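Side-chain contacts in possible translation initiation inhibitor (Rhodopseudomonas palustris, PDB 3LME), which is of unknown function but belongs to the YjgF-like family of small alpha/beta proteins and forms an assembly of three chains: residues T81-A84 with K85-V89; G22-G26 with D27-I31. The protein carries 1 engineered substitution. All blocks are in the same frame, centred on the assembly; numbering follows the deposited sequence.

Contact 1 (T81-A84 with K85-V89); sequences TDVA and KYRPV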
# COMPACT_ATOMS: atom_id res chain seq x y z
N THR A 81 -1.00 14.23 -7.76
CA THR A 81 0.10 14.99 -8.25
C THR A 81 0.18 16.35 -7.56
O THR A 81 1.25 16.99 -7.54
CB THR A 81 -0.02 15.06 -9.78
OG1 THR A 81 1.03 14.27 -10.32
CG2 THR A 81 0.01 16.51 -10.36
N ASP A 82 -0.96 16.76 -6.98
CA ASP A 82 -1.10 18.01 -6.25
C ASP A 82 -2.22 17.79 -5.23
O ASP A 82 -3.38 18.00 -5.51
CB ASP A 82 -1.40 19.16 -7.23
CG ASP A 82 -1.50 20.55 -6.55
OD1 ASP A 82 -1.47 20.67 -5.29
OD2 ASP A 82 -1.63 21.53 -7.30
N VAL A 83 -1.87 17.34 -4.04
CA VAL A 83 -2.87 17.09 -3.01
C VAL A 83 -3.73 18.33 -2.73
O VAL A 83 -4.94 18.24 -2.65
CB VAL A 83 -2.23 16.45 -1.73
CG1 VAL A 83 -1.42 17.47 -0.92
CG2 VAL A 83 -3.29 15.79 -0.87
N ALA A 84 -3.11 19.50 -2.62
CA ALA A 84 -3.88 20.71 -2.39
C ALA A 84 -5.00 20.85 -3.45
O ALA A 84 -6.11 21.26 -3.13
CB ALA A 84 -2.97 21.93 -2.37
N LYS A 85 -4.70 20.49 -4.70
CA LYS A 85 -5.62 20.71 -5.80
C LYS A 85 -6.68 19.62 -5.96
O LYS A 85 -7.85 19.92 -6.21
CB LYS A 85 -4.84 20.88 -7.12
CG LYS A 85 -5.71 21.34 -8.31
CD LYS A 85 -4.90 22.02 -9.41
CE LYS A 85 -5.62 21.87 -10.75
NZ LYS A 85 -4.83 22.44 -11.90
N TYR A 86 -6.27 18.36 -5.83
CA TYR A 86 -7.13 17.24 -6.15
C TYR A 86 -7.82 16.54 -4.98
O TYR A 86 -8.78 15.79 -5.18
CB TYR A 86 -6.38 16.23 -7.00
CG TYR A 86 -5.78 16.86 -8.22
CD1 TYR A 86 -6.59 17.50 -9.16
CD2 TYR A 86 -4.41 16.86 -8.42
CE1 TYR A 86 -6.04 18.09 -10.27
CE2 TYR A 86 -3.85 17.45 -9.52
CZ TYR A 86 -4.67 18.06 -10.44
OH TYR A 86 -4.10 18.66 -11.54
N ARG A 87 -7.37 16.79 -3.77
CA ARG A 87 -8.03 16.17 -2.65
C ARG A 87 -9.52 16.55 -2.67
O ARG A 87 -10.36 15.68 -2.53
CB ARG A 87 -7.36 16.54 -1.33
CG ARG A 87 -7.53 15.48 -0.29
CD ARG A 87 -7.67 16.05 1.08
NE ARG A 87 -8.79 17.01 1.18
CZ ARG A 87 -8.66 18.33 1.40
NH1 ARG A 87 -9.75 19.10 1.50
NH2 ARG A 87 -7.45 18.87 1.54
N PRO A 88 -9.84 17.84 -2.88
CA PRO A 88 -11.27 18.20 -2.94
C PRO A 88 -12.04 17.53 -4.11
O PRO A 88 -13.26 17.31 -4.02
CB PRO A 88 -11.27 19.73 -3.11
CG PRO A 88 -9.84 20.11 -3.35
CD PRO A 88 -8.98 19.04 -2.80
N VAL A 89 -11.33 17.23 -5.19
CA VAL A 89 -11.96 16.61 -6.32
C VAL A 89 -12.27 15.16 -5.95
O VAL A 89 -13.41 14.70 -6.10
CB VAL A 89 -11.09 16.71 -7.60
CG1 VAL A 89 -11.84 16.12 -8.79
CG2 VAL A 89 -10.67 18.19 -7.89

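Contact 2 (G22-G26 with D27-I31); sequences GARAG and DFVFI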
# COMPACT_ATOMS: atom_id res chain seq x y z
N GLY A 22 -6.04 -7.24 -11.69
CA GLY A 22 -6.19 -7.59 -10.31
C GLY A 22 -6.33 -9.07 -10.15
O GLY A 22 -6.28 -9.81 -11.12
N ALA A 23 -6.52 -9.49 -8.91
CA ALA A 23 -6.59 -10.89 -8.57
C ALA A 23 -7.61 -11.10 -7.48
O ALA A 23 -7.75 -10.28 -6.56
CB ALA A 23 -5.23 -11.37 -8.11
N ARG A 24 -8.33 -12.21 -7.59
CA ARG A 24 -9.09 -12.74 -6.48
C ARG A 24 -8.19 -13.65 -5.68
O ARG A 24 -7.51 -14.52 -6.25
CB ARG A 24 -10.27 -13.54 -7.00
CG ARG A 24 -11.05 -14.24 -5.91
CD ARG A 24 -12.54 -14.02 -6.08
NE ARG A 24 -13.11 -13.82 -4.76
CZ ARG A 24 -14.11 -12.99 -4.47
NH1 ARG A 24 -14.68 -12.27 -5.42
NH2 ARG A 24 -14.51 -12.89 -3.22
N ALA A 25 -8.17 -13.47 -4.37
CA ALA A 25 -7.39 -14.34 -3.51
C ALA A 25 -8.30 -14.70 -2.37
O ALA A 25 -8.50 -13.88 -1.46
CB ALA A 25 -6.15 -13.61 -3.01
N GLY A 26 -8.90 -15.89 -2.43
CA GLY A 26 -9.92 -16.31 -1.47
C GLY A 26 -11.09 -15.34 -1.43
O GLY A 26 -11.79 -15.18 -2.41
N ASP A 27 -11.27 -14.68 -0.29
CA ASP A 27 -12.35 -13.69 -0.13
C ASP A 27 -11.93 -12.31 -0.59
O ASP A 27 -12.81 -11.45 -0.79
CB ASP A 27 -12.81 -13.57 1.33
CG ASP A 27 -13.38 -14.86 1.86
OD1 ASP A 27 -13.92 -15.68 1.06
OD2 ASP A 27 -13.26 -15.06 3.09
N PHE A 28 -10.63 -12.08 -0.73
CA PHE A 28 -10.16 -10.75 -1.05
C PHE A 28 -9.96 -10.51 -2.53
O PHE A 28 -9.69 -11.46 -3.29
CB PHE A 28 -8.88 -10.44 -0.31
CG PHE A 28 -9.08 -10.23 1.14
CD1 PHE A 28 -9.19 -8.95 1.65
CD2 PHE A 28 -9.14 -11.32 2.01
CE1 PHE A 28 -9.37 -8.76 3.02
CE2 PHE A 28 -9.31 -11.14 3.37
CZ PHE A 28 -9.44 -9.87 3.87
N VAL A 29 -10.11 -9.25 -2.94
CA VAL A 29 -9.85 -8.84 -4.32
C VAL A 29 -8.92 -7.63 -4.37
O VAL A 29 -9.24 -6.55 -3.82
CB VAL A 29 -11.15 -8.51 -5.01
CG1 VAL A 29 -10.87 -7.90 -6.38
CG2 VAL A 29 -12.00 -9.78 -5.11
N PHE A 30 -7.78 -7.81 -5.04
CA PHE A 30 -6.75 -6.79 -5.11
C PHE A 30 -6.74 -6.18 -6.49
O PHE A 30 -6.38 -6.83 -7.44
CB PHE A 30 -5.37 -7.39 -4.82
CG PHE A 30 -5.23 -7.97 -3.42
CD1 PHE A 30 -4.54 -7.28 -2.44
CD2 PHE A 30 -5.79 -9.21 -3.10
CE1 PHE A 30 -4.41 -7.82 -1.15
CE2 PHE A 30 -5.67 -9.74 -1.84
CZ PHE A 30 -4.98 -9.05 -0.86
N ILE A 31 -7.11 -4.93 -6.61
CA ILE A 31 -7.07 -4.30 -7.89
C ILE A 31 -5.72 -3.57 -8.09
O ILE A 31 -5.27 -2.82 -7.21
CB ILE A 31 -8.27 -3.35 -8.05
CG1 ILE A 31 -9.57 -4.10 -7.78
CG2 ILE A 31 -8.28 -2.73 -9.42
CD1 ILE A 31 -9.89 -5.29 -8.73

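Contact 1 (T81-A84 with K85-V89)
D82 meets K85 with its carboxylate and backbone carbonyl, and Y86 with that carbonyl and CB. With CG anti to the backbone N (chi1 -177°), the D82 carboxylate folds toward the opening turn of the helix, and OD1 accepts a weak capping bond from K85 N at 3.3 Å. The other oxygen, D82 OD2, lies 3.3 Å from K85 CB, so the lysine's first methylene packs on the carboxylate. The two side chains cross at about a right angle, and the extended K85 chain carries NZ away, 5.7 Å from D82 OD2, where the opposite charges probably attract but form no bridge. D82 is thus the N-cap of helix 83-98, the crossover helix of the beta-alpha-beta unit between strands 73-80 and 106-110. D82 O accepts from Y86 N at 2.9 Å (160° at the hydrogen), nearly along the C=O axis, while K85 N adds a weak second bond to the same oxygen. Y86 CG stands anti to its carbonyl carbon (chi1 -54°), bringing ring atom CE2 to 3.8 Å from D82 CB, and T81 CG2 reaches the ring edge near its plane, 4.1 Å from Y86 CE2. K85 CG lies off-centre over one ring face. One residue on, R87 N bonds V83 O at 3.0 Å. NH2 of R87 makes a salt bridge with D115 of the second subunit, and NE one with a bound sulfate ion.

Contact 2 (G22-G26 with D27-I31)
F28 O accepts the A25 N-H at 2.7 Å in an almost straight bond (178° at the hydrogen), and R24 CA adds a CA-H...O contact to the same oxygen at 3.5 Å. In return F28 N bonds A25 O at 2.9 Å, the donor sitting well above the plane of that carbonyl. A23 and F30 form the next hydrogen-bonded pair of the antiparallel ladder. Strands 22-25 and 28-35 make a tight beta hairpin, closed by a type II' turn from A25 to F28; G26 takes the first inner position with positive phi, which suits glycine. On the face that bears R24 and V29, the arginine leaves with CG anti to its backbone N (chi1 174°), then bends at chi2 and chi3 back over the turn. There R24 NE donates to G26 O at 3.0 Å, this oxygen lying in the guanidinium plane at its edge, while V29 CG2 sits off-centre over one face, 3.7 Å from R24 NH1. NH1 also makes a weak hydrogen bond to A66 O. The other face of the hairpin is apolar: F30 CE2 lies 4.1 Å from A25 CB, diagonally across the ladder. A25 also packs on Y127 of the third subunit, and F28 on F30 of the second. R24 NH2 stands 5.1 Å from D27 OD1, too far for a salt bridge; the guanidinium is held on the hairpin by its bond to G26 O, with V29 CG2 packed against one face, and the carboxylate probably adds a diffuse attraction.

Overall arrangement
Contact 1 and contact 2 sit on opposite sides of the chain's centre, their own centres 29 Å apart and their nearest atoms about 18 Å apart, and they do not touch. Along the chain the hairpin of contact 2 is complete before the helix start of contact 1 begins. The sheet connects them: contact 2 lies in it, strand 28-35 pairs with strand 120-127, which pairs with strand 73-80, the strand leading into helix 83-98. Both reach subunit interfaces, contact 1 toward the second subunit and contact 2 toward the second and third. The sulfate ion, probably from the crystallisation liquor, lies beside contact 1, about 3 Å from the R87 side chain.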